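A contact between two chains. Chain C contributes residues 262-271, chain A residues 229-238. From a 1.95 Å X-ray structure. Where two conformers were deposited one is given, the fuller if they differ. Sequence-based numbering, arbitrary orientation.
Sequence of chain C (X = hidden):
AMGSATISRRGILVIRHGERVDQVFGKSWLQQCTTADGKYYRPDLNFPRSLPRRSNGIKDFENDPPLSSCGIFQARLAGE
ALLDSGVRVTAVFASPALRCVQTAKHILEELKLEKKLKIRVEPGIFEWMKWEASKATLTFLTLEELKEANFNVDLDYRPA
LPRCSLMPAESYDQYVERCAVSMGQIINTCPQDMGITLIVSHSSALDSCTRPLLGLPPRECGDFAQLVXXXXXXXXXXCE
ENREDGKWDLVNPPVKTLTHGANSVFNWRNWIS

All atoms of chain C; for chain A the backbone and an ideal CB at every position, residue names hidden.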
ATOM      1  N   ALA C 262       9.611  -2.235   0.432  1.00 14.58           N
ATOM      2  CA  ALA C 262       9.196  -2.823  -0.825  1.00 14.99           C
ATOM      3  C   ALA C 262       8.514  -4.145  -0.560  1.00 15.61           C
ATOM      4  O   ALA C 262       8.492  -4.634   0.587  1.00 15.88           O
ATOM      5  CB  ALA C 262      10.411  -3.023  -1.758  1.00 14.84           C
ATOM      6  N   ASN C 263       7.933  -4.719  -1.610  1.00 16.35           N
ATOM      7  CA  ASN C 263       7.454  -6.089  -1.550  1.00 18.00           C
ATOM      8  C   ASN C 263       7.955  -6.800  -2.805  1.00 19.49           C
ATOM      9  O   ASN C 263       7.610  -6.426  -3.927  1.00 17.96           O
ATOM     10  CB  ASN C 263       5.930  -6.167  -1.447  1.00 17.73           C
ATOM     11  CG  ASN C 263       5.468  -7.379  -0.637  1.00 18.96           C
ATOM     12  OD1 ASN C 263       5.980  -7.627   0.447  1.00 18.20           O
ATOM     13  ND2 ASN C 263       4.511  -8.128  -1.157  1.00 17.09           N
ATOM     14  N   SER C 264       8.786  -7.809  -2.591  1.00 20.80           N
ATOM     15  CA  SER C 264       9.501  -8.473  -3.672  1.00 24.40           C
ATOM     16  C   SER C 264       8.621  -9.474  -4.383  1.00 25.39           C
ATOM     17  O   SER C 264       7.717 -10.039  -3.784  1.00 25.41           O
ATOM     18  CB  SER C 264      10.711  -9.219  -3.120  1.00 24.94           C
ATOM     19  OG  SER C 264      11.737  -8.314  -2.754  1.00 29.12           O
ATOM     20  N   VAL C 265       8.910  -9.702  -5.662  1.00 27.52           N
ATOM     21  CA  VAL C 265       8.265 -10.762  -6.420  1.00 29.37           C
ATOM     22  C   VAL C 265       8.495 -12.110  -5.726  1.00 29.88           C
ATOM     23  O   VAL C 265       9.516 -12.322  -5.075  1.00 29.00           O
ATOM     24  CB  VAL C 265       8.741 -10.814  -7.897  1.00 29.68           C
ATOM     25  CG1 VAL C 265      10.196 -11.271  -8.004  1.00 29.70           C
ATOM     26  CG2 VAL C 265       7.831 -11.739  -8.711  1.00 31.55           C
ATOM     27  N   PHE C 266       7.529 -13.007  -5.865  1.00 31.11           N
ATOM     28  CA  PHE C 266       7.566 -14.273  -5.150  1.00 33.19           C
ATOM     29  C   PHE C 266       6.971 -15.374  -6.020  1.00 34.25           C
ATOM     30  O   PHE C 266       5.831 -15.269  -6.451  1.00 34.14           O
ATOM     31  CB  PHE C 266       6.783 -14.117  -3.851  1.00 33.15           C
ATOM     32  CG  PHE C 266       6.673 -15.378  -3.041  1.00 33.81           C
ATOM     33  CD1 PHE C 266       7.817 -16.044  -2.590  1.00 34.78           C
ATOM     34  CD2 PHE C 266       5.420 -15.891  -2.708  1.00 34.84           C
ATOM     35  CE1 PHE C 266       7.712 -17.204  -1.835  1.00 35.74           C
ATOM     36  CE2 PHE C 266       5.304 -17.062  -1.947  1.00 35.08           C
ATOM     37  CZ  PHE C 266       6.442 -17.713  -1.510  1.00 34.94           C
ATOM     38  N   ASN C 267       7.757 -16.410  -6.296  1.00 36.19           N
ATOM     39  CA  ASN C 267       7.269 -17.573  -7.030  1.00 37.70           C
ATOM     40  C   ASN C 267       7.271 -18.776  -6.099  1.00 38.40           C
ATOM     41  O   ASN C 267       8.325 -19.307  -5.750  1.00 37.59           O
ATOM     42  CB  ASN C 267       8.111 -17.837  -8.295  1.00 38.29           C
ATOM     43  CG  ASN C 267       7.664 -19.093  -9.066  1.00 39.54           C
ATOM     44  OD1 ASN C 267       6.565 -19.617  -8.850  1.00 39.98           O
ATOM     45  ND2 ASN C 267       8.522 -19.572  -9.974  1.00 39.87           N
ATOM     46  N   TRP C 268       6.069 -19.184  -5.696  1.00 39.69           N
ATOM     47  CA  TRP C 268       5.876 -20.307  -4.786  1.00 41.30           C
ATOM     48  C   TRP C 268       6.631 -21.568  -5.236  1.00 42.56           C
ATOM     49  O   TRP C 268       7.230 -22.259  -4.412  1.00 42.60           O
ATOM     50  CB  TRP C 268       4.374 -20.594  -4.591  1.00 40.89           C
ATOM     51  CG  TRP C 268       3.648 -21.083  -5.820  1.00 39.52           C
ATOM     52  CD1 TRP C 268       3.079 -20.316  -6.805  1.00 40.00           C
ATOM     53  CD2 TRP C 268       3.419 -22.448  -6.195  1.00 39.40           C
ATOM     54  NE1 TRP C 268       2.513 -21.122  -7.768  1.00 38.60           N
ATOM     55  CE2 TRP C 268       2.704 -22.434  -7.414  1.00 39.39           C
ATOM     56  CE3 TRP C 268       3.754 -23.685  -5.621  1.00 38.70           C
ATOM     57  CZ2 TRP C 268       2.313 -23.609  -8.062  1.00 39.59           C
ATOM     58  CZ3 TRP C 268       3.361 -24.849  -6.268  1.00 39.37           C
ATOM     59  CH2 TRP C 268       2.650 -24.803  -7.475  1.00 39.97           C
ATOM     60  N   ARG C 269       6.625 -21.824  -6.546  1.00 44.64           N
ATOM     61  CA  ARG C 269       7.267 -23.000  -7.145  1.00 46.86           C
ATOM     62  C   ARG C 269       8.753 -23.140  -6.835  1.00 47.98           C
ATOM     63  O   ARG C 269       9.299 -24.236  -6.931  1.00 48.01           O
ATOM     64  CB  ARG C 269       7.067 -23.018  -8.664  1.00 46.92           C
ATOM     65  CG  ARG C 269       5.755 -23.614  -9.095  1.00 48.35           C
ATOM     66  CD  ARG C 269       5.775 -23.984 -10.564  1.00 50.95           C
ATOM     67  NE  ARG C 269       4.547 -24.671 -10.955  1.00 53.64           N
ATOM     68  CZ  ARG C 269       3.419 -24.054 -11.299  1.00 54.93           C
ATOM     69  NH1 ARG C 269       3.361 -22.726 -11.296  1.00 56.10           N
ATOM     70  NH2 ARG C 269       2.346 -24.762 -11.639  1.00 55.54           N
ATOM     71  N   ASN C 270       9.399 -22.038  -6.464  1.00 49.81           N
ATOM     72  CA  ASN C 270      10.808 -22.072  -6.050  1.00 51.57           C
ATOM     73  C   ASN C 270      11.073 -22.751  -4.690  1.00 52.33           C
ATOM     74  O   ASN C 270      12.161 -22.625  -4.111  1.00 52.49           O
ATOM     75  CB  ASN C 270      11.439 -20.682  -6.170  1.00 51.63           C
ATOM     76  CG  ASN C 270      11.587 -20.244  -7.620  1.00 53.24           C
ATOM     77  OD1 ASN C 270      11.059 -20.892  -8.531  1.00 54.30           O
ATOM     78  ND2 ASN C 270      12.299 -19.134  -7.844  1.00 54.67           N
ATOM     79  N   TRP C 271      10.052 -23.461  -4.207  1.00 53.48           N
ATOM     80  CA  TRP C 271      10.181 -24.579  -3.258  1.00 54.41           C
ATOM     81  C   TRP C 271       8.968 -25.510  -3.387  1.00 54.69           C
ATOM     82  O   TRP C 271       8.705 -26.359  -2.524  1.00 55.00           O
ATOM     83  CB  TRP C 271      10.365 -24.109  -1.808  1.00 54.99           C
ATOM     84  CG  TRP C 271       9.446 -23.013  -1.379  1.00 55.87           C
ATOM     85  CD1 TRP C 271       9.784 -21.710  -1.132  1.00 56.64           C
ATOM     86  CD2 TRP C 271       8.036 -23.112  -1.136  1.00 56.85           C
ATOM     87  NE1 TRP C 271       8.677 -20.996  -0.750  1.00 56.73           N
ATOM     88  CE2 TRP C 271       7.590 -21.830  -0.746  1.00 56.34           C
ATOM     89  CE3 TRP C 271       7.106 -24.160  -1.211  1.00 56.72           C
ATOM     90  CZ2 TRP C 271       6.259 -21.566  -0.438  1.00 56.20           C
ATOM     91  CZ3 TRP C 271       5.788 -23.898  -0.903  1.00 56.41           C
ATOM     92  CH2 TRP C 271       5.376 -22.607  -0.524  1.00 56.29           C
TER
ATOM     93  N   UNK A 229      12.988 -16.980   5.047  1.00 32.13           N
ATOM     94  CA  UNK A 229      13.564 -15.651   4.872  1.00 33.21           C
ATOM     95  C   UNK A 229      12.993 -14.935   3.636  1.00 32.73           C
ATOM     96  O   UNK A 229      12.766 -13.722   3.659  1.00 34.27           O
ATOM     97  CB  UNK A 229      15.086 -15.756   4.758  1.00 33.21           C
ATOM     98  N   UNK A 230      12.739 -15.701   2.577  1.00 32.36           N
ATOM     99  CA  UNK A 230      12.393 -15.179   1.248  1.00 31.67           C
ATOM    100  C   UNK A 230      10.924 -14.773   0.974  1.00 30.65           C
ATOM    101  O   UNK A 230      10.612 -14.174  -0.066  1.00 31.10           O
ATOM    102  CB  UNK A 230      12.781 -16.243   0.219  1.00 31.67           C
ATOM    103  N   UNK A 231      10.026 -15.092   1.890  1.00 27.96           N
ATOM    104  CA  UNK A 231       8.603 -14.917   1.664  1.00 25.21           C
ATOM    105  C   UNK A 231       8.170 -13.445   1.914  1.00 24.19           C
ATOM    106  O   UNK A 231       8.436 -12.907   2.958  1.00 24.21           O
ATOM    107  CB  UNK A 231       7.817 -15.869   2.568  1.00 25.21           C
ATOM    108  N   UNK A 232       7.509 -12.804   0.936  1.00 23.00           N
ATOM    109  CA  UNK A 232       7.075 -11.399   1.075  1.00 21.78           C
ATOM    110  C   UNK A 232       5.795 -11.251   1.864  1.00 19.34           C
ATOM    111  O   UNK A 232       5.122 -12.225   2.126  1.00 17.76           O
ATOM    112  CB  UNK A 232       6.884 -10.767  -0.305  1.00 21.78           C
ATOM    113  N   UNK A 233       5.446 -10.014   2.207  1.00 18.66           N
ATOM    114  CA  UNK A 233       4.171  -9.749   2.859  1.00 18.25           C
ATOM    115  C   UNK A 233       3.036 -10.228   1.974  1.00 17.53           C
ATOM    116  O   UNK A 233       3.086 -10.079   0.751  1.00 17.11           O
ATOM    117  CB  UNK A 233       4.016  -8.260   3.175  1.00 18.25           C
ATOM    118  N   UNK A 234       2.022 -10.821   2.601  1.00 17.05           N
ATOM    119  CA  UNK A 234       0.914 -11.472   1.908  1.00 16.89           C
ATOM    120  C   UNK A 234       1.350 -12.602   0.947  1.00 17.15           C
ATOM    121  O   UNK A 234       0.583 -12.998   0.087  1.00 16.32           O
ATOM    122  CB  UNK A 234       0.128 -10.417   1.126  1.00 16.89           C
ATOM    123  N   UNK A 235       2.581 -13.116   1.097  1.00 17.67           N
ATOM    124  CA  UNK A 235       3.031 -14.253   0.277  1.00 17.72           C
ATOM    125  C   UNK A 235       2.123 -15.444   0.566  1.00 18.36           C
ATOM    126  O   UNK A 235       1.660 -15.588   1.689  1.00 18.24           O
ATOM    127  CB  UNK A 235       4.493 -14.602   0.560  1.00 17.72           C
ATOM    128  N   UNK A 236       1.833 -16.273  -0.447  1.00 18.27           N
ATOM    129  CA  UNK A 236       0.896 -17.390  -0.265  1.00 19.28           C
ATOM    130  C   UNK A 236       1.398 -18.742  -0.785  1.00 20.18           C
ATOM    131  O   UNK A 236       2.139 -18.785  -1.765  1.00 19.40           O
ATOM    132  CB  UNK A 236      -0.423 -17.054  -0.963  1.00 19.28           C
ATOM    133  N   UNK A 237       0.967 -19.820  -0.114  1.00 21.72           N
ATOM    134  CA  UNK A 237       1.185 -21.220  -0.525  1.00 21.42           C
ATOM    135  C   UNK A 237      -0.203 -21.845  -0.511  1.00 20.06           C
ATOM    136  O   UNK A 237      -0.892 -21.735   0.494  1.00 20.43           O
ATOM    137  CB  UNK A 237       2.161 -21.963   0.390  1.00 21.42           C
ATOM    138  N   UNK A 238      -0.595 -22.524  -1.586  1.00 20.03           N
ATOM    139  CA  UNK A 238      -1.949 -23.085  -1.718  1.00 19.88           C
ATOM    140  C   UNK A 238      -1.893 -24.613  -1.904  1.00 20.77           C
ATOM    141  O   UNK A 238      -1.161 -25.113  -2.785  1.00 21.25           O
ATOM    142  CB  UNK A 238      -2.679 -22.437  -2.896  1.00 19.88           C
TER

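Position 229 has nothing of chain C within 5.5 Å of its ideal CB. Many side chains would do. The residue is Arg229(A), which does not touch the stretch.

Position 230 points sideways, again with open space around its CB. A long polar chain would suit, as would many others. It is Lys230(A), whose end leads away.

At 231 the CB points sideways, 4.6 Å from CE1 of Phe266(C). An apolar side chain of moderate size would fit beside the ring. Ile231(A) is found, with CG1 4.2 Å from CE1 of Phe266(C).

Position 232 points toward chain C. Its ideal CB is 3.4 Å from OD1 of Asn263(C) and 3.7 Å from O of Ser264(C), so space is limited. Phi is -81°, which permits proline. No acceptor of chain C is within reach of the backbone N, so losing its hydrogen costs nothing here. A compact residue, alanine or proline, would suit. Pro232(A) is deposited. Its CD sits over one face of the Phe266(C) ring, 3.8 Å from the centroid, in a CH-pi contact. It also opens a type II turn that ends at 235.

Position 233 points sideways, with its CB 3.4 Å from OD1 of Asn263(C). Its N gives a weak hydrogen bond to OD1 of Asn263(C) at 3.0 Å, and its O accepts one from ND2 of Asn263(C) at 3.1 Å. A small or polar side chain suits the site. Ser233(A) is present, and its OG binds a water at 2.5 Å that donates to OD1 of Asn263(C).

Position 234 has phi/psi of 58/18, a left-handed conformation easiest for glycine, asparagine or aspartate. Chain C offers its CB no close contact. Leu234(A) adopts this conformation nonetheless.

At 235 an ideal CB would point toward chain C, 3.6 Å from CE2 of Phe266(C). A small residue such as glycine or alanine fits easily; the backbone angles do not demand glycine. Gly235(A) leaves its CA 4.2 Å from CD2 of Phe266(C).

Position 236 points away, so chain C hardly restricts it. It is Met236(A). Its backbone O lies at the edge of the Phe266(C) ring, 3.6 Å from CE2.

Position 237 points sideways, with its ideal CB tight at 3.4 Å from CH2 of Trp271(C). A small side chain is favoured: alanine, serine or cysteine. Cys237(A) places SG at the ring edge, 3.1 Å from CH2 of Trp271(C).

Position 238 points sideways with no chain C atom near its CB, so many residues would serve. It is Phe238(A), whose end leads away.

Chain A (229-238) RKIPSLGMCF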
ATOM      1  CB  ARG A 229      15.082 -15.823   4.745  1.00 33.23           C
ATOM      2  CG  ARG A 229      15.875 -14.559   4.589  1.00 35.70           C
ATOM      3  CD  ARG A 229      17.337 -14.913   4.424  1.00 36.53           C
ATOM      4  NE  ARG A 229      17.812 -14.794   3.051  1.00 38.08           N
ATOM      5  CZ  ARG A 229      17.900 -13.639   2.393  1.00 40.06           C
ATOM      6  NH1 ARG A 229      17.502 -12.502   2.965  1.00 40.52           N
ATOM      7  NH2 ARG A 229      18.372 -13.622   1.154  1.00 42.15           N
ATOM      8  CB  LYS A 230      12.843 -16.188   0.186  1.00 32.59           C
ATOM      9  CG  LYS A 230      14.359 -16.442   0.200  1.00 35.08           C
ATOM     10  CD  LYS A 230      14.881 -16.893  -1.153  1.00 37.88           C
ATOM     11  CE  LYS A 230      16.399 -16.701  -1.230  1.00 39.48           C
ATOM     12  NZ  LYS A 230      17.006 -17.328  -2.458  1.00 42.70           N
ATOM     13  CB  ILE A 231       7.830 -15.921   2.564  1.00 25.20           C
ATOM     14  CG1 ILE A 231       8.353 -17.344   2.299  1.00 22.70           C
ATOM     15  CG2 ILE A 231       6.327 -15.817   2.339  1.00 24.38           C
ATOM     16  CD1 ILE A 231       7.722 -18.401   3.162  1.00 25.66           C
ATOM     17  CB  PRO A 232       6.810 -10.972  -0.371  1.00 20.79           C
ATOM     18  CG  PRO A 232       6.392 -12.215  -1.056  1.00 23.06           C
ATOM     19  CD  PRO A 232       7.128 -13.359  -0.374  1.00 23.48           C
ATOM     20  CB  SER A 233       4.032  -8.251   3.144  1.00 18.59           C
ATOM     21  OG  SER A 233       4.979  -7.889   4.130  1.00 18.06           O
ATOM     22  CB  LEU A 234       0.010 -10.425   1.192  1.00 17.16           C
ATOM     23  CG  LEU A 234      -1.058  -9.754   2.078  1.00 16.26           C
ATOM     24  CD1 LEU A 234      -2.085 -10.781   2.525  1.00 16.08           C
ATOM     25  CD2 LEU A 234      -0.433  -9.128   3.294  1.00 16.91           C
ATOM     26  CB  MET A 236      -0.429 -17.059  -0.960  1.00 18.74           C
ATOM     27  CG  MET A 236      -1.108 -15.816  -0.454  1.00 17.11           C
ATOM     28  SD  MET A 236      -2.593 -15.488  -1.402  1.00 22.95           S
ATOM     29  CE  MET A 236      -3.200 -14.009  -0.588  0.50 17.26           C
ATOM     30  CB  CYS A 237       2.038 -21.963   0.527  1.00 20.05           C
ATOM     31  SG  CYS A 237       2.465 -23.639   0.059  1.00 28.97           S
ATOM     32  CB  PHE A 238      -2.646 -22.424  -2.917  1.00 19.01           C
ATOM     33  CG  PHE A 238      -4.113 -22.738  -3.042  1.00 19.65           C
ATOM     34  CD1 PHE A 238      -4.958 -22.680  -1.938  1.00 20.57           C
ATOM     35  CD2 PHE A 238      -4.660 -23.043  -4.287  1.00 20.20           C
ATOM     36  CE1 PHE A 238      -6.323 -22.959  -2.047  1.00 21.93           C
ATOM     37  CE2 PHE A 238      -6.030 -23.311  -4.426  1.00 21.95           C
ATOM     38  CZ  PHE A 238      -6.866 -23.269  -3.296  1.00 23.00           C
TER
HETATM   39  O   HOH W   1       6.640  -6.230   3.138  1.00 28.89           O
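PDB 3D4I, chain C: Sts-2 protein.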